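Local coordinates for protein pyridoxal 5'-phosphate synthase subunit PdxT (Thermus thermophilus, PDB 2YWD) that probably hydrolyses glutamine to glutamate and ammonia, passing the ammonia to its partner subunit PdxS for the synthesis of pyridoxal 5'-phosphate, at residues A[3-8]-A[40-46]; A[8-13]-A[47-53]; A[32-37]-A[60-66]. All coordinates share one frame; numbering follows the deposited sequence.

Interaction 1 (A[3-8]-A[40-46]); sequences GVVGVL and LKALIVP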
# COMPACT_ATOMS: atom_id res chain seq x y z
N GLY A 3 -8.63 -18.92 0.29
CA GLY A 3 -8.41 -17.46 0.48
C GLY A 3 -7.77 -16.82 -0.73
O GLY A 3 -6.76 -17.31 -1.25
N VAL A 4 -8.35 -15.72 -1.19
CA VAL A 4 -7.83 -15.02 -2.35
C VAL A 4 -7.22 -13.67 -1.97
O VAL A 4 -6.80 -12.91 -2.85
CB VAL A 4 -8.93 -14.79 -3.41
CG1 VAL A 4 -9.52 -16.13 -3.85
CG2 VAL A 4 -10.02 -13.89 -2.85
N VAL A 5 -7.18 -13.37 -0.68
CA VAL A 5 -6.62 -12.10 -0.22
C VAL A 5 -5.46 -12.33 0.74
O VAL A 5 -5.59 -13.06 1.73
CB VAL A 5 -7.67 -11.23 0.50
CG1 VAL A 5 -7.07 -9.89 0.89
CG2 VAL A 5 -8.89 -11.03 -0.39
N GLY A 6 -4.32 -11.71 0.46
CA GLY A 6 -3.18 -11.89 1.33
C GLY A 6 -2.59 -10.57 1.80
O GLY A 6 -2.90 -9.51 1.26
N VAL A 7 -1.77 -10.65 2.84
CA VAL A 7 -1.08 -9.49 3.39
C VAL A 7 0.37 -9.92 3.52
O VAL A 7 0.65 -10.96 4.11
CB VAL A 7 -1.61 -9.11 4.80
CG1 VAL A 7 -0.90 -7.86 5.30
CG2 VAL A 7 -3.12 -8.87 4.74
N LEU A 8 1.29 -9.16 2.93
CA LEU A 8 2.71 -9.50 2.99
C LEU A 8 3.10 -9.48 4.46
O LEU A 8 2.91 -8.47 5.14
CB LEU A 8 3.54 -8.49 2.20
CG LEU A 8 5.00 -8.87 1.95
CD1 LEU A 8 5.08 -10.17 1.16
CD2 LEU A 8 5.68 -7.75 1.18
N LEU A 40 -3.91 -15.99 -5.11
CA LEU A 40 -4.35 -14.68 -4.64
C LEU A 40 -4.84 -13.77 -5.75
O LEU A 40 -4.33 -13.81 -6.88
CB LEU A 40 -3.21 -13.97 -3.90
CG LEU A 40 -2.69 -14.54 -2.57
CD1 LEU A 40 -1.56 -13.64 -2.07
CD2 LEU A 40 -3.82 -14.61 -1.54
N LYS A 41 -5.84 -12.95 -5.44
CA LYS A 41 -6.37 -11.98 -6.38
C LYS A 41 -5.93 -10.60 -5.90
O LYS A 41 -5.88 -9.64 -6.67
CB LYS A 41 -7.90 -12.02 -6.42
CG LYS A 41 -8.49 -13.28 -7.02
CD LYS A 41 -10.01 -13.21 -6.99
CE LYS A 41 -10.64 -14.47 -7.58
NZ LYS A 41 -12.13 -14.40 -7.55
N ALA A 42 -5.62 -10.51 -4.61
CA ALA A 42 -5.20 -9.24 -4.01
C ALA A 42 -4.13 -9.44 -2.95
O ALA A 42 -4.16 -10.41 -2.20
CB ALA A 42 -6.41 -8.54 -3.40
N LEU A 43 -3.20 -8.49 -2.89
CA LEU A 43 -2.13 -8.53 -1.91
C LEU A 43 -1.94 -7.15 -1.29
O LEU A 43 -1.82 -6.16 -2.00
CB LEU A 43 -0.81 -8.96 -2.56
CG LEU A 43 0.42 -8.92 -1.65
CD1 LEU A 43 0.30 -9.99 -0.58
CD2 LEU A 43 1.68 -9.14 -2.49
N ILE A 44 -1.93 -7.10 0.04
CA ILE A 44 -1.73 -5.84 0.74
C ILE A 44 -0.31 -5.83 1.30
O ILE A 44 0.12 -6.80 1.91
CB ILE A 44 -2.70 -5.66 1.92
CG1 ILE A 44 -4.14 -5.57 1.41
CG2 ILE A 44 -2.32 -4.41 2.72
CD1 ILE A 44 -5.17 -5.45 2.51
N VAL A 45 0.42 -4.74 1.06
CA VAL A 45 1.77 -4.58 1.58
C VAL A 45 1.54 -3.56 2.69
O VAL A 45 1.24 -2.40 2.42
CB VAL A 45 2.72 -4.05 0.49
CG1 VAL A 45 4.14 -3.95 1.04
CG2 VAL A 45 2.70 -4.99 -0.71
N PRO A 46 1.69 -3.99 3.95
CA PRO A 46 1.50 -3.19 5.16
C PRO A 46 2.47 -2.09 5.50
O PRO A 46 3.49 -1.90 4.84
CB PRO A 46 1.49 -4.25 6.25
CG PRO A 46 2.60 -5.15 5.79
CD PRO A 46 2.31 -5.29 4.29
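Strands 5-8 and 42-45 run parallel, their short axes 4.5 Å apart at closest approach and 24° from one another. The bonds pass back and forth: Gly6 N gives to Ala42 O, Gly6 O takes Ile44 N, and Leu8 N meets Ile44 O at 2.8 Å. Where the pairing begins, Val4 O is gripped twice, by Lys41 N at 2.8 Å (172° at the hydrogen) and by Ala42 N at 3.2 Å. These are neighbouring strands of the central sheet of the class I glutamine amidotransferase fold, with strand 29-31 bonded to the far side of 5-8 and strand 76-80 next to 42-45. Leu40 sends CD2 to 3.6 Å from Gly6 N, and a side chain at Gly6 would run into its CD1. Leu43 CG stands anti to its backbone N (chi1 175°), which swings CD1 over to Leu8 N at 3.7 Å. On the other face Val7 CG2 lies 4.3 Å from Ile44 CB, under helices 14-22 and 180-189. The extended Lys41 runs alongside Val4 at the outer end; at the opposite end the Pro46 ring brings CD to 3.3 Å from Leu8 O.

Interaction 2 (A[8-13]-A[47-53]); sequences LALQGD and GGESTTI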
# COMPACT_ATOMS: atom_id res chain seq x y z
N LEU A 8 1.29 -9.16 2.93
CA LEU A 8 2.71 -9.50 2.99
C LEU A 8 3.10 -9.48 4.46
O LEU A 8 2.91 -8.47 5.14
CB LEU A 8 3.54 -8.49 2.20
CG LEU A 8 5.00 -8.87 1.95
CD1 LEU A 8 5.08 -10.17 1.16
CD2 LEU A 8 5.68 -7.75 1.18
N ALA A 9 3.65 -10.59 4.95
CA ALA A 9 4.02 -10.70 6.36
C ALA A 9 5.49 -11.00 6.60
O ALA A 9 5.83 -11.87 7.41
CB ALA A 9 3.15 -11.76 7.03
N LEU A 10 6.37 -10.28 5.91
CA LEU A 10 7.80 -10.48 6.08
C LEU A 10 8.31 -9.67 7.27
O LEU A 10 9.25 -10.07 7.96
CB LEU A 10 8.54 -10.05 4.81
CG LEU A 10 8.20 -10.85 3.55
CD1 LEU A 10 8.96 -10.28 2.37
CD2 LEU A 10 8.55 -12.32 3.77
N GLN A 11 7.67 -8.52 7.50
CA GLN A 11 8.03 -7.62 8.59
C GLN A 11 6.93 -6.57 8.72
O GLN A 11 6.19 -6.32 7.77
CB GLN A 11 9.35 -6.91 8.26
CG GLN A 11 9.90 -5.95 9.33
CD GLN A 11 9.16 -4.61 9.43
OE1 GLN A 11 8.79 -4.00 8.43
NE2 GLN A 11 8.97 -4.13 10.66
N GLY A 12 6.81 -5.98 9.89
CA GLY A 12 5.83 -4.92 10.04
C GLY A 12 4.46 -5.24 10.57
O GLY A 12 4.20 -6.31 11.12
N ASP A 13 3.56 -4.30 10.33
CA ASP A 13 2.20 -4.37 10.84
C ASP A 13 1.13 -4.98 9.95
O ASP A 13 0.13 -4.34 9.62
CB ASP A 13 1.82 -2.96 11.30
CG ASP A 13 2.83 -2.39 12.29
OD1 ASP A 13 3.20 -3.13 13.23
OD2 ASP A 13 3.26 -1.23 12.13
N GLY A 47 2.13 -1.36 6.56
CA GLY A 47 3.00 -0.30 7.03
C GLY A 47 4.12 -1.05 7.74
O GLY A 47 3.96 -2.24 8.07
N GLY A 48 5.24 -0.38 7.98
CA GLY A 48 6.35 -1.04 8.64
C GLY A 48 7.65 -0.36 8.28
O GLY A 48 7.70 0.84 8.07
N GLU A 49 8.71 -1.16 8.20
CA GLU A 49 10.05 -0.65 7.88
C GLU A 49 10.31 -0.95 6.41
O GLU A 49 10.69 -2.06 6.04
CB GLU A 49 11.07 -1.35 8.79
CG GLU A 49 12.34 -0.56 9.00
CD GLU A 49 13.09 -0.37 7.72
OE1 GLU A 49 13.87 -1.27 7.36
OE2 GLU A 49 12.89 0.67 7.06
N SER A 50 10.12 0.06 5.56
CA SER A 50 10.27 -0.11 4.11
C SER A 50 11.57 -0.72 3.58
O SER A 50 11.52 -1.47 2.61
CB SER A 50 9.99 1.21 3.38
OG SER A 50 11.00 2.18 3.59
N THR A 51 12.71 -0.41 4.19
CA THR A 51 13.96 -0.98 3.67
C THR A 51 14.04 -2.48 3.95
O THR A 51 14.60 -3.24 3.15
CB THR A 51 15.21 -0.28 4.27
OG1 THR A 51 15.45 -0.78 5.60
CG2 THR A 51 15.01 1.23 4.32
N THR A 52 13.48 -2.90 5.08
CA THR A 52 13.49 -4.31 5.45
C THR A 52 12.49 -5.11 4.62
O THR A 52 12.82 -6.17 4.10
CB THR A 52 13.18 -4.47 6.95
OG1 THR A 52 14.23 -3.84 7.71
CG2 THR A 52 13.10 -5.94 7.34
N ILE A 53 11.27 -4.60 4.49
CA ILE A 53 10.26 -5.27 3.69
C ILE A 53 10.81 -5.42 2.27
O ILE A 53 10.68 -6.48 1.65
CB ILE A 53 8.94 -4.47 3.66
CG1 ILE A 53 8.24 -4.59 5.02
CG2 ILE A 53 8.02 -4.98 2.55
CD1 ILE A 53 7.04 -3.67 5.19
O HOH W 1 0.05 -1.91 8.24
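Gln11 lays its aliphatic part against Thr52, Gln11 CG reaching Thr52 CG2 at 3.8 Å with the two side chains roughly at right angles, and carries its amide on toward the start of helix 50-59. This is the glutamine-binding corner of a class I amidotransferase: Gly48, Glu49 and Ser50 are predicted to bind the substrate, and Gly47 lies close to the predicted nucleophile Cys81 and to the predicted charge-relay residue His172. Gln11 OE1 accepts from Glu49 N at 2.9 Å, 165° at the hydrogen, the donor tilted 27° from the amide plane; the chain's bend at chi2 (-75°) turns the amide to that N-H. The same oxygen rests 3.5 Å from Ile53 CG1, in an apolar setting on that side. Glu49 is the N-cap of the helix, and its carboxylate folds back over the first turn: OE2 takes Thr51 N from above its plane, while OE1 receives Thr52 OG1 at 2.6 Å on its anti side and a weak bond from Thr52 N. Deeper in, Ile53 CG2 packs on Leu8 CD2, the two side chains passing in opposite senses. The backbones come together at Gly12 and Gly48, whose CA atoms lie 4.2 Å apart; a CB on either would clash across the gap, and the phi and psi of both suit only glycine. Just beyond, Asp13 N gives to Gly47 O at 3.1 Å, and a water accepts from Gly47 N at 2.7 Å while donating to Asp13 O.

Interaction 3 (A[32-37]-A[60-66]); sequences RKKEHL and YGIEDEV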
# COMPACT_ATOMS: atom_id res chain seq x y z
N ARG A 32 4.58 -15.11 3.28
CA ARG A 32 5.97 -15.11 3.74
C ARG A 32 6.89 -15.78 2.72
O ARG A 32 8.10 -15.68 2.83
CB ARG A 32 6.11 -15.82 5.08
CG ARG A 32 5.49 -15.09 6.25
CD ARG A 32 6.03 -15.63 7.56
NE ARG A 32 5.46 -14.93 8.71
CZ ARG A 32 4.20 -15.04 9.09
NH1 ARG A 32 3.37 -15.84 8.43
NH2 ARG A 32 3.76 -14.35 10.14
N LYS A 33 6.29 -16.47 1.76
CA LYS A 33 7.05 -17.16 0.72
C LYS A 33 6.42 -16.88 -0.63
O LYS A 33 5.22 -16.59 -0.71
CB LYS A 33 7.05 -18.67 0.98
CG LYS A 33 7.71 -19.08 2.29
CD LYS A 33 7.55 -20.58 2.53
CE LYS A 33 8.23 -21.02 3.82
NZ LYS A 33 8.02 -22.47 4.08
N LYS A 34 7.21 -16.96 -1.70
CA LYS A 34 6.69 -16.69 -3.03
C LYS A 34 5.53 -17.62 -3.37
O LYS A 34 4.59 -17.22 -4.07
CB LYS A 34 7.79 -16.81 -4.09
CG LYS A 34 8.43 -18.18 -4.22
CD LYS A 34 9.57 -18.14 -5.23
CE LYS A 34 10.21 -19.51 -5.44
NZ LYS A 34 10.82 -20.06 -4.20
N GLU A 35 5.59 -18.85 -2.88
CA GLU A 35 4.54 -19.84 -3.13
C GLU A 35 3.19 -19.38 -2.58
O GLU A 35 2.14 -19.77 -3.09
CB GLU A 35 4.89 -21.19 -2.49
CG GLU A 35 6.04 -21.95 -3.14
CD GLU A 35 7.37 -21.23 -3.01
OE1 GLU A 35 7.65 -20.67 -1.93
OE2 GLU A 35 8.14 -21.25 -3.99
N HIS A 36 3.23 -18.55 -1.55
CA HIS A 36 2.01 -18.04 -0.92
C HIS A 36 1.21 -17.12 -1.82
O HIS A 36 0.04 -16.82 -1.54
CB HIS A 36 2.36 -17.30 0.37
CG HIS A 36 2.96 -18.17 1.44
ND1 HIS A 36 3.60 -17.66 2.54
CD2 HIS A 36 2.99 -19.52 1.57
CE1 HIS A 36 4.01 -18.66 3.31
NE2 HIS A 36 3.66 -19.80 2.74
N LEU A 37 1.82 -16.65 -2.90
CA LEU A 37 1.15 -15.75 -3.83
C LEU A 37 0.16 -16.49 -4.73
O LEU A 37 -0.76 -15.90 -5.29
CB LEU A 37 2.18 -15.02 -4.71
CG LEU A 37 3.17 -14.09 -4.01
CD1 LEU A 37 4.22 -13.65 -5.01
CD2 LEU A 37 2.44 -12.89 -3.43
N TYR A 60 13.58 -13.23 -1.09
CA TYR A 60 12.74 -14.42 -1.18
C TYR A 60 12.07 -14.62 -2.54
O TYR A 60 11.26 -15.53 -2.71
CB TYR A 60 11.66 -14.40 -0.09
CG TYR A 60 12.21 -14.27 1.32
CD1 TYR A 60 13.42 -14.86 1.68
CD2 TYR A 60 11.50 -13.58 2.30
CE1 TYR A 60 13.91 -14.77 2.98
CE2 TYR A 60 11.98 -13.48 3.61
CZ TYR A 60 13.19 -14.08 3.94
OH TYR A 60 13.66 -13.98 5.23
N GLY A 61 12.40 -13.77 -3.51
CA GLY A 61 11.82 -13.89 -4.84
C GLY A 61 10.38 -13.40 -4.94
O GLY A 61 9.74 -13.54 -5.99
N ILE A 62 9.86 -12.83 -3.86
CA ILE A 62 8.49 -12.33 -3.86
C ILE A 62 8.33 -11.10 -4.75
O ILE A 62 7.37 -10.98 -5.50
CB ILE A 62 8.02 -12.03 -2.41
CG1 ILE A 62 7.91 -13.35 -1.64
CG2 ILE A 62 6.68 -11.30 -2.41
CD1 ILE A 62 7.68 -13.20 -0.14
N GLU A 63 9.31 -10.20 -4.69
CA GLU A 63 9.28 -8.98 -5.50
C GLU A 63 9.11 -9.30 -6.99
O GLU A 63 8.20 -8.81 -7.65
CB GLU A 63 10.59 -8.20 -5.30
CG GLU A 63 10.69 -6.91 -6.11
CD GLU A 63 12.12 -6.40 -6.21
OE1 GLU A 63 12.82 -6.37 -5.18
OE2 GLU A 63 12.54 -6.01 -7.32
N ASP A 64 9.99 -10.15 -7.51
CA ASP A 64 9.95 -10.52 -8.92
C ASP A 64 8.65 -11.21 -9.35
O ASP A 64 8.12 -10.93 -10.42
CB ASP A 64 11.17 -11.39 -9.24
CG ASP A 64 12.48 -10.64 -8.98
OD1 ASP A 64 13.49 -11.29 -8.64
OD2 ASP A 64 12.49 -9.40 -9.12
N GLU A 65 8.14 -12.11 -8.51
CA GLU A 65 6.90 -12.81 -8.84
C GLU A 65 5.73 -11.83 -8.83
O GLU A 65 4.84 -11.89 -9.68
CB GLU A 65 6.64 -13.94 -7.84
CG GLU A 65 5.41 -14.80 -8.13
CD GLU A 65 5.42 -15.44 -9.51
OE1 GLU A 65 6.52 -15.70 -10.04
OE2 GLU A 65 4.33 -15.69 -10.07
N VAL A 66 5.72 -10.92 -7.86
CA VAL A 66 4.66 -9.94 -7.79
C VAL A 66 4.70 -9.06 -9.05
O VAL A 66 3.65 -8.77 -9.65
CB VAL A 66 4.79 -9.05 -6.53
CG1 VAL A 66 3.85 -7.87 -6.63
CG2 VAL A 66 4.46 -9.87 -5.29
O HOH W 2 9.94 -17.42 -1.30
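Leu37 pushes CD1 against the flank of helix 62-71, where it meets Glu65 CG at 3.5 Å and Val66 CG2 at 3.8 Å. It crosses Val66 at about a right angle and runs past the aliphatic part of Glu65 in the opposite sense; Glu65 CG, anti to the backbone N (chi1 -177°), makes the nearest approach, with CB close behind. This is the tight part of the contact, where Leu37, Ile62 and Val66 are buried. Ile62 extends it by laying its side chain against the backbone of 32-37: CG1 sits 3.7 Å from Lys34 N and CD1 reaches Arg32 O at 3.9 Å. With an alanine here in place of Ile62, the CG1 and CD1 contacts go, which is likely to leave a gap beside the Arg32-Lys34 backbone. The outer side is looser and wetter. There Lys34 CB lies 3.9 Å from Tyr60 O, and a water bridges the segments, accepting from Lys34 N and donating to Tyr60 O at 2.7 Å. The Lys34 ammonium turns away to Glu35 OE2 in a salt bridge whose hydrogen bond is weak, and Arg32 directs its guanidinium to Glu30. Within the loop, His36 ND1 accepts from Arg32 N at 2.8 Å in the ring plane, while Lys33 CB covers one ring face. Gly61, with positive phi, makes the Schellman turn that closes helix 50-59 and is also the N-cap of helix 62-71. The 3-10 segment 34-37, in the connection from strand 29-31 to strand 42-45, lies beside this junction of two helices, with Leu37 and Val66 both touching Leu43 of strand 42-45 and Leu37 also resting on Val31 of strand 29-31.

Interaction 2 continues interaction 1 along the chain: the two contacts share Leu8, and Pro46, just after strand 42-45, packs CB 3.6 Å from Asp13 O. From the C-terminal ends of these inner strands, the loop 47-49 leads to the predicted active site, with Gly47 about 4 Å, between nearest atoms, from the side chains of Cys81 and His172, and the Pro46 side chain about 6 Å from that of Glu174. Interaction 3 lies away from these sites. It covers the Leu43 face of the sheet, Leu43 CD2 meeting Leu37 CD2 at 3.9 Å, and reaches interaction 2 through Leu10, whose CD2 is 3.5 Å from Tyr60 CD2.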